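PDB 3ZLC: ER-derived vesicles protein ERV41 from Saccharomyces cerevisiae, which travels in COPII-coated vesicles from the endoplasmic reticulum, is required for efficient transport of some secretory proteins to the Golgi, and facilitates retrograde transport, this chain being its lumenal domain. Local coordinates for residues 39-44 / 126-131; 194-199 / 239-244. All blocks are in the same frame, centred on the assembly; numbering follows the deposited sequence.

Contact 1 of 2, residues 39-44 / 126-131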
loop_
_atom_site.group_PDB
_atom_site.type_symbol
_atom_site.label_atom_id
_atom_site.label_comp_id
_atom_site.label_asym_id
_atom_site.label_seq_id
_atom_site.Cartn_x
_atom_site.Cartn_y
_atom_site.Cartn_z
ATOM N N VAL A 39 -2.021 1.444 -12.283
ATOM C CA VAL A 39 -0.905 2.367 -12.091
ATOM C C VAL A 39 -1.070 3.455 -13.141
ATOM O O VAL A 39 -1.450 3.183 -14.293
ATOM C CB VAL A 39 0.484 1.688 -12.247
ATOM C CG1 VAL A 39 1.590 2.740 -12.305
ATOM C CG2 VAL A 39 0.761 0.766 -11.095
ATOM N N ARG A 40 -0.844 4.703 -12.759
ATOM C CA ARG A 40 -0.713 5.718 -13.790
ATOM C C ARG A 40 0.354 6.707 -13.383
ATOM O O ARG A 40 0.671 6.826 -12.197
ATOM C CB ARG A 40 -2.043 6.402 -14.093
ATOM C CG ARG A 40 -2.713 7.042 -12.909
ATOM C CD ARG A 40 -3.536 8.221 -13.390
ATOM N NE ARG A 40 -4.161 8.955 -12.292
ATOM C CZ ARG A 40 -5.007 9.967 -12.453
ATOM N NH1 ARG A 40 -5.339 10.369 -13.674
ATOM N NH2 ARG A 40 -5.524 10.574 -11.393
ATOM N N ASP A 41 0.937 7.392 -14.361
ATOM C CA ASP A 41 1.945 8.398 -14.043
ATOM C C ASP A 41 1.907 9.557 -15.023
ATOM O O ASP A 41 1.052 9.601 -15.913
ATOM C CB ASP A 41 3.353 7.776 -13.905
ATOM C CG ASP A 41 3.859 7.126 -15.194
ATOM O OD1 ASP A 41 3.669 7.695 -16.287
ATOM O OD2 ASP A 41 4.476 6.043 -15.105
ATOM N N GLN A 42 2.828 10.498 -14.855
ATOM C CA GLN A 42 2.886 11.664 -15.727
ATOM C C GLN A 42 2.949 11.265 -17.198
ATOM O O GLN A 42 2.314 11.885 -18.048
ATOM C CB GLN A 42 4.101 12.514 -15.374
ATOM C CG GLN A 42 4.386 12.568 -13.896
ATOM C CD GLN A 42 4.908 13.916 -13.460
ATOM O OE1 GLN A 42 4.232 14.655 -12.746
ATOM N NE2 GLN A 42 6.121 14.245 -13.884
ATOM N N THR A 43 3.695 10.203 -17.481
ATOM C CA THR A 43 3.954 9.786 -18.853
ATOM C C THR A 43 2.803 8.988 -19.465
ATOM O O THR A 43 2.561 9.072 -20.668
ATOM C CB THR A 43 5.249 8.946 -18.944
ATOM O OG1 THR A 43 5.045 7.671 -18.323
ATOM C CG2 THR A 43 6.410 9.662 -18.255
ATOM N N MET A 44 2.097 8.213 -18.648
ATOM C CA MET A 44 1.091 7.306 -19.199
ATOM C C MET A 44 -0.308 7.363 -18.585
ATOM O O MET A 44 -0.503 7.777 -17.436
ATOM C CB MET A 44 1.596 5.851 -19.213
ATOM C CG MET A 44 2.329 5.407 -17.960
ATOM S SD MET A 44 2.192 3.636 -17.653
ATOM C CE MET A 44 0.952 3.660 -16.361
ATOM N N ASN A 126 7.764 3.626 -13.784
ATOM C CA ASN A 126 8.692 4.698 -14.115
ATOM C C ASN A 126 8.921 5.486 -12.843
ATOM O O ASN A 126 7.979 5.679 -12.062
ATOM C CB ASN A 126 8.117 5.601 -15.209
ATOM C CG ASN A 126 7.933 4.876 -16.525
ATOM O OD1 ASN A 126 8.816 4.144 -16.969
ATOM N ND2 ASN A 126 6.777 5.074 -17.156
ATOM N N ARG A 127 10.160 5.923 -12.613
ATOM C CA ARG A 127 10.489 6.675 -11.401
ATOM C C ARG A 127 10.128 8.144 -11.623
ATOM O O ARG A 127 11.007 9.019 -11.723
ATOM C CB ARG A 127 11.977 6.504 -11.042
ATOM C CG ARG A 127 12.350 6.942 -9.615
ATOM C CD ARG A 127 13.866 6.822 -9.317
ATOM N NE ARG A 127 14.168 7.468 -8.035
ATOM C CZ ARG A 127 14.206 6.842 -6.861
ATOM N NH1 ARG A 127 13.988 5.525 -6.790
ATOM N NH2 ARG A 127 14.462 7.532 -5.757
ATOM N N VAL A 128 8.826 8.397 -11.744
ATOM C CA VAL A 128 8.289 9.752 -11.896
ATOM C C VAL A 128 7.043 9.850 -11.019
ATOM O O VAL A 128 6.572 8.844 -10.493
ATOM C CB VAL A 128 7.907 10.080 -13.369
ATOM C CG1 VAL A 128 9.136 10.119 -14.263
ATOM C CG2 VAL A 128 6.890 9.073 -13.897
ATOM N N SER A 129 6.511 11.056 -10.850
ATOM C CA SER A 129 5.281 11.222 -10.079
ATOM C C SER A 129 4.167 10.316 -10.638
ATOM O O SER A 129 3.865 10.346 -11.826
ATOM C CB SER A 129 4.832 12.684 -10.103
ATOM O OG SER A 129 3.644 12.839 -9.351
ATOM N N GLY A 130 3.573 9.492 -9.786
ATOM C CA GLY A 130 2.524 8.601 -10.258
ATOM C C GLY A 130 1.636 8.153 -9.124
ATOM O O GLY A 130 1.718 8.684 -8.013
ATOM N N GLU A 131 0.794 7.158 -9.389
ATOM C CA GLU A 131 -0.164 6.725 -8.381
ATOM C C GLU A 131 -0.547 5.257 -8.607
ATOM O O GLU A 131 -0.742 4.830 -9.742
ATOM C CB GLU A 131 -1.381 7.667 -8.435
ATOM C CG GLU A 131 -2.655 7.174 -7.784
ATOM C CD GLU A 131 -3.796 8.160 -7.979
ATOM O OE1 GLU A 131 -3.579 9.214 -8.616
ATOM O OE2 GLU A 131 -4.909 7.891 -7.495
HETATM O O HOH W 1 5.275 5.911 -12.044
#
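D41 OD2 takes two bonds. N126 ND2 reaches it at 3.2 Å from the syn side, 23° out of the carboxylate plane, and a water donates to it while also donating to N126 O. The side chains of D41 and N126 cross at about a right angle. The other oxygen, OD1, turns back on its own loop and accepts from M44 N at 2.9 Å, an Asx motif that ties the turn after the strand to the same carboxylate. A chi1 of 62° sets D41 CG between the backbone N and the carbonyl carbon, 3.8 Å from V128 CG2.

One residue earlier, R40 and E131 form an antiparallel hydrogen-bonded pair, with R40 N to E131 O at 3.0 Å and E131 N to R40 O at 2.8 Å. Their side chains run side by side in one direction, but R40 NH2 stays 3.7 Å from E131 OE1, a long salt bridge; Q133 bonds E131 OE2. D41 and G130 follow as the non-hydrogen-bonded pair, their CA atoms only 3.8 Å apart, which the missing side chain of G130 permits. Beyond them Q42 N bonds S129 O at 3.2 Å.

This is the end of an antiparallel strand pair, where strand 35-41 stops and 130-136 begins: strand 130-136 runs between 35-41 and 233-240, G130 bonding to Y238, and loop 127-129 joins it to strand 117-126 of the other sheet.

Contact 2 of 2, residues 194-199 / 239-244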
loop_
_atom_site.group_PDB
_atom_site.type_symbol
_atom_site.label_atom_id
_atom_site.label_comp_id
_atom_site.label_asym_id
_atom_site.label_seq_id
_atom_site.Cartn_x
_atom_site.Cartn_y
_atom_site.Cartn_z
ATOM N N SER A 194 6.615 10.453 -0.263
ATOM C CA SER A 194 7.690 11.204 -0.916
ATOM C C SER A 194 8.961 10.393 -0.721
ATOM O O SER A 194 9.400 10.157 0.418
ATOM C CB SER A 194 7.837 12.592 -0.295
ATOM O OG SER A 194 8.828 13.364 -0.979
ATOM N N VAL A 195 9.552 9.970 -1.834
ATOM C CA VAL A 195 10.566 8.927 -1.839
ATOM C C VAL A 195 11.959 9.530 -2.023
ATOM O O VAL A 195 12.186 10.339 -2.930
ATOM C CB VAL A 195 10.257 7.901 -2.969
ATOM C CG1 VAL A 195 11.239 6.726 -2.944
ATOM C CG2 VAL A 195 8.824 7.372 -2.820
ATOM N N VAL A 196 12.887 9.132 -1.158
ATOM C CA VAL A 196 14.253 9.651 -1.201
ATOM C C VAL A 196 15.196 8.502 -1.471
ATOM O O VAL A 196 15.188 7.521 -0.719
ATOM C CB VAL A 196 14.642 10.264 0.149
ATOM C CG1 VAL A 196 16.058 10.869 0.084
ATOM C CG2 VAL A 196 13.650 11.313 0.542
ATOM N N PRO A 197 16.005 8.598 -2.555
ATOM C CA PRO A 197 16.971 7.527 -2.808
ATOM C C PRO A 197 18.149 7.690 -1.858
ATOM O O PRO A 197 18.544 8.816 -1.545
ATOM C CB PRO A 197 17.424 7.795 -4.253
ATOM C CG PRO A 197 17.316 9.310 -4.397
ATOM C CD PRO A 197 16.061 9.659 -3.585
ATOM N N THR A 198 18.710 6.583 -1.389
ATOM C CA THR A 198 19.821 6.688 -0.449
ATOM C C THR A 198 21.018 5.857 -0.895
ATOM O O THR A 198 20.870 4.818 -1.537
ATOM C CB THR A 198 19.402 6.240 0.947
ATOM O OG1 THR A 198 18.818 4.930 0.865
ATOM C CG2 THR A 198 18.397 7.217 1.533
ATOM N N LEU A 199 22.208 6.327 -0.569
ATOM C CA LEU A 199 23.392 5.530 -0.825
ATOM C C LEU A 199 24.007 5.166 0.515
ATOM O O LEU A 199 24.536 6.028 1.218
ATOM C CB LEU A 199 24.389 6.288 -1.715
ATOM C CG LEU A 199 25.786 5.657 -1.876
ATOM C CD1 LEU A 199 25.694 4.165 -2.078
ATOM C CD2 LEU A 199 26.555 6.281 -3.033
ATOM N N ASN A 239 5.912 10.458 -5.261
ATOM C CA ASN A 239 6.816 11.299 -6.027
ATOM C C ASN A 239 8.227 11.074 -5.511
ATOM O O ASN A 239 8.419 10.594 -4.384
ATOM C CB ASN A 239 6.439 12.770 -5.918
ATOM C CG ASN A 239 6.889 13.557 -7.122
ATOM O OD1 ASN A 239 7.798 13.123 -7.854
ATOM N ND2 ASN A 239 6.258 14.707 -7.357
ATOM N N PHE A 240 9.213 11.431 -6.323
ATOM C CA PHE A 240 10.603 11.120 -6.002
ATOM C C PHE A 240 11.397 12.401 -5.862
ATOM O O PHE A 240 11.424 13.232 -6.769
ATOM C CB PHE A 240 11.186 10.195 -7.083
ATOM C CG PHE A 240 10.394 8.915 -7.243
ATOM C CD1 PHE A 240 10.672 7.813 -6.453
ATOM C CD2 PHE A 240 9.333 8.844 -8.153
ATOM C CE1 PHE A 240 9.924 6.634 -6.577
ATOM C CE2 PHE A 240 8.573 7.670 -8.276
ATOM C CZ PHE A 240 8.875 6.567 -7.489
ATOM N N GLU A 241 12.023 12.569 -4.703
ATOM C CA GLU A 241 12.748 13.799 -4.412
ATOM C C GLU A 241 14.019 13.884 -5.240
ATOM O O GLU A 241 14.672 12.858 -5.475
ATOM C CB GLU A 241 13.082 13.854 -2.920
ATOM C CG GLU A 241 11.830 13.746 -2.046
ATOM C CD GLU A 241 12.104 14.082 -0.601
ATOM O OE1 GLU A 241 13.259 14.460 -0.315
ATOM O OE2 GLU A 241 11.175 13.981 0.244
ATOM N N PRO A 242 14.379 15.110 -5.670
ATOM C CA PRO A 242 15.560 15.360 -6.500
ATOM C C PRO A 242 16.855 15.418 -5.698
ATOM O O PRO A 242 17.830 16.009 -6.169
ATOM C CB PRO A 242 15.276 16.747 -7.092
ATOM C CG PRO A 242 14.464 17.442 -6.041
ATOM C CD PRO A 242 13.558 16.327 -5.504
ATOM N N LEU A 243 16.868 14.833 -4.506
ATOM C CA LEU A 243 18.102 14.749 -3.728
ATOM C C LEU A 243 18.340 13.303 -3.299
ATOM O O LEU A 243 17.479 12.448 -3.500
ATOM C CB LEU A 243 18.070 15.695 -2.521
ATOM C CG LEU A 243 16.857 15.736 -1.587
ATOM C CD1 LEU A 243 16.791 14.523 -0.682
ATOM C CD2 LEU A 243 16.874 17.013 -0.745
ATOM N N SER A 244 19.513 13.044 -2.733
ATOM C CA SER A 244 19.848 11.735 -2.183
ATOM C C SER A 244 20.423 11.933 -0.797
ATOM O O SER A 244 20.962 13.001 -0.478
ATOM C CB SER A 244 20.900 11.038 -3.053
ATOM O OG SER A 244 20.364 10.705 -4.314
HETATM O O HOH W 2 10.607 12.148 2.134
#
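E241 lays its carboxylate against V196 CG2, which approaches OE1 to 3.3 Å. Its chain is extended beyond CG, and OE2 accepts from S194 OG at 2.7 Å through the anti lone pair. A water that donates to both S194 O and E241 OE2 makes a second bridge between the segments. An alanine in place of E241 would probably leave S194 OG and this water without their carboxylate partner and open a gap beside V196 CG2.

V195 and F240 lie side by side on the face away from S194, V195 CB meeting ring atom CD1 at 3.5 Å. Beneath them the strands run parallel: V195 N bonds N239 O at 2.9 Å, and E241 N bonds V195 O nearly straight, at 170°. After E241 the chain swings away through P242, and contact resumes with L243, whose CD1 touches V196 CG1 at 3.8 Å. P197, having no N-H to offer, sets its CD 3.1 Å from L243 O.

Strand 188-200 thus pairs with 233-240 and then with its continuation 243-247, where P197 and L199 bond to I245; along its other edge it pairs antiparallel with strand 209-219.

How the contacts relate
Both contacts belong to the same mixed sheet, in which strands 130-136 and 233-240 are neighbours, and their centres lie about 15 Å apart. Contact 1 is a surface contact at an antiparallel strand end, held by backbone pairing and by the D41 carboxylate at a turn. Contact 2 is partly buried and parallel; it adds valine, phenylalanine, leucine and proline packing to the one carboxylate, E241, that S194 OG and a water hold. They touch through the loop of 126-131: V128 O comes within 3.2 Å of F240 CE2, S129 packs on N239, and R127 reaches P197 while bonding N210 on strand 209-219. The 127-129 loop thus packs on both segments of contact 2.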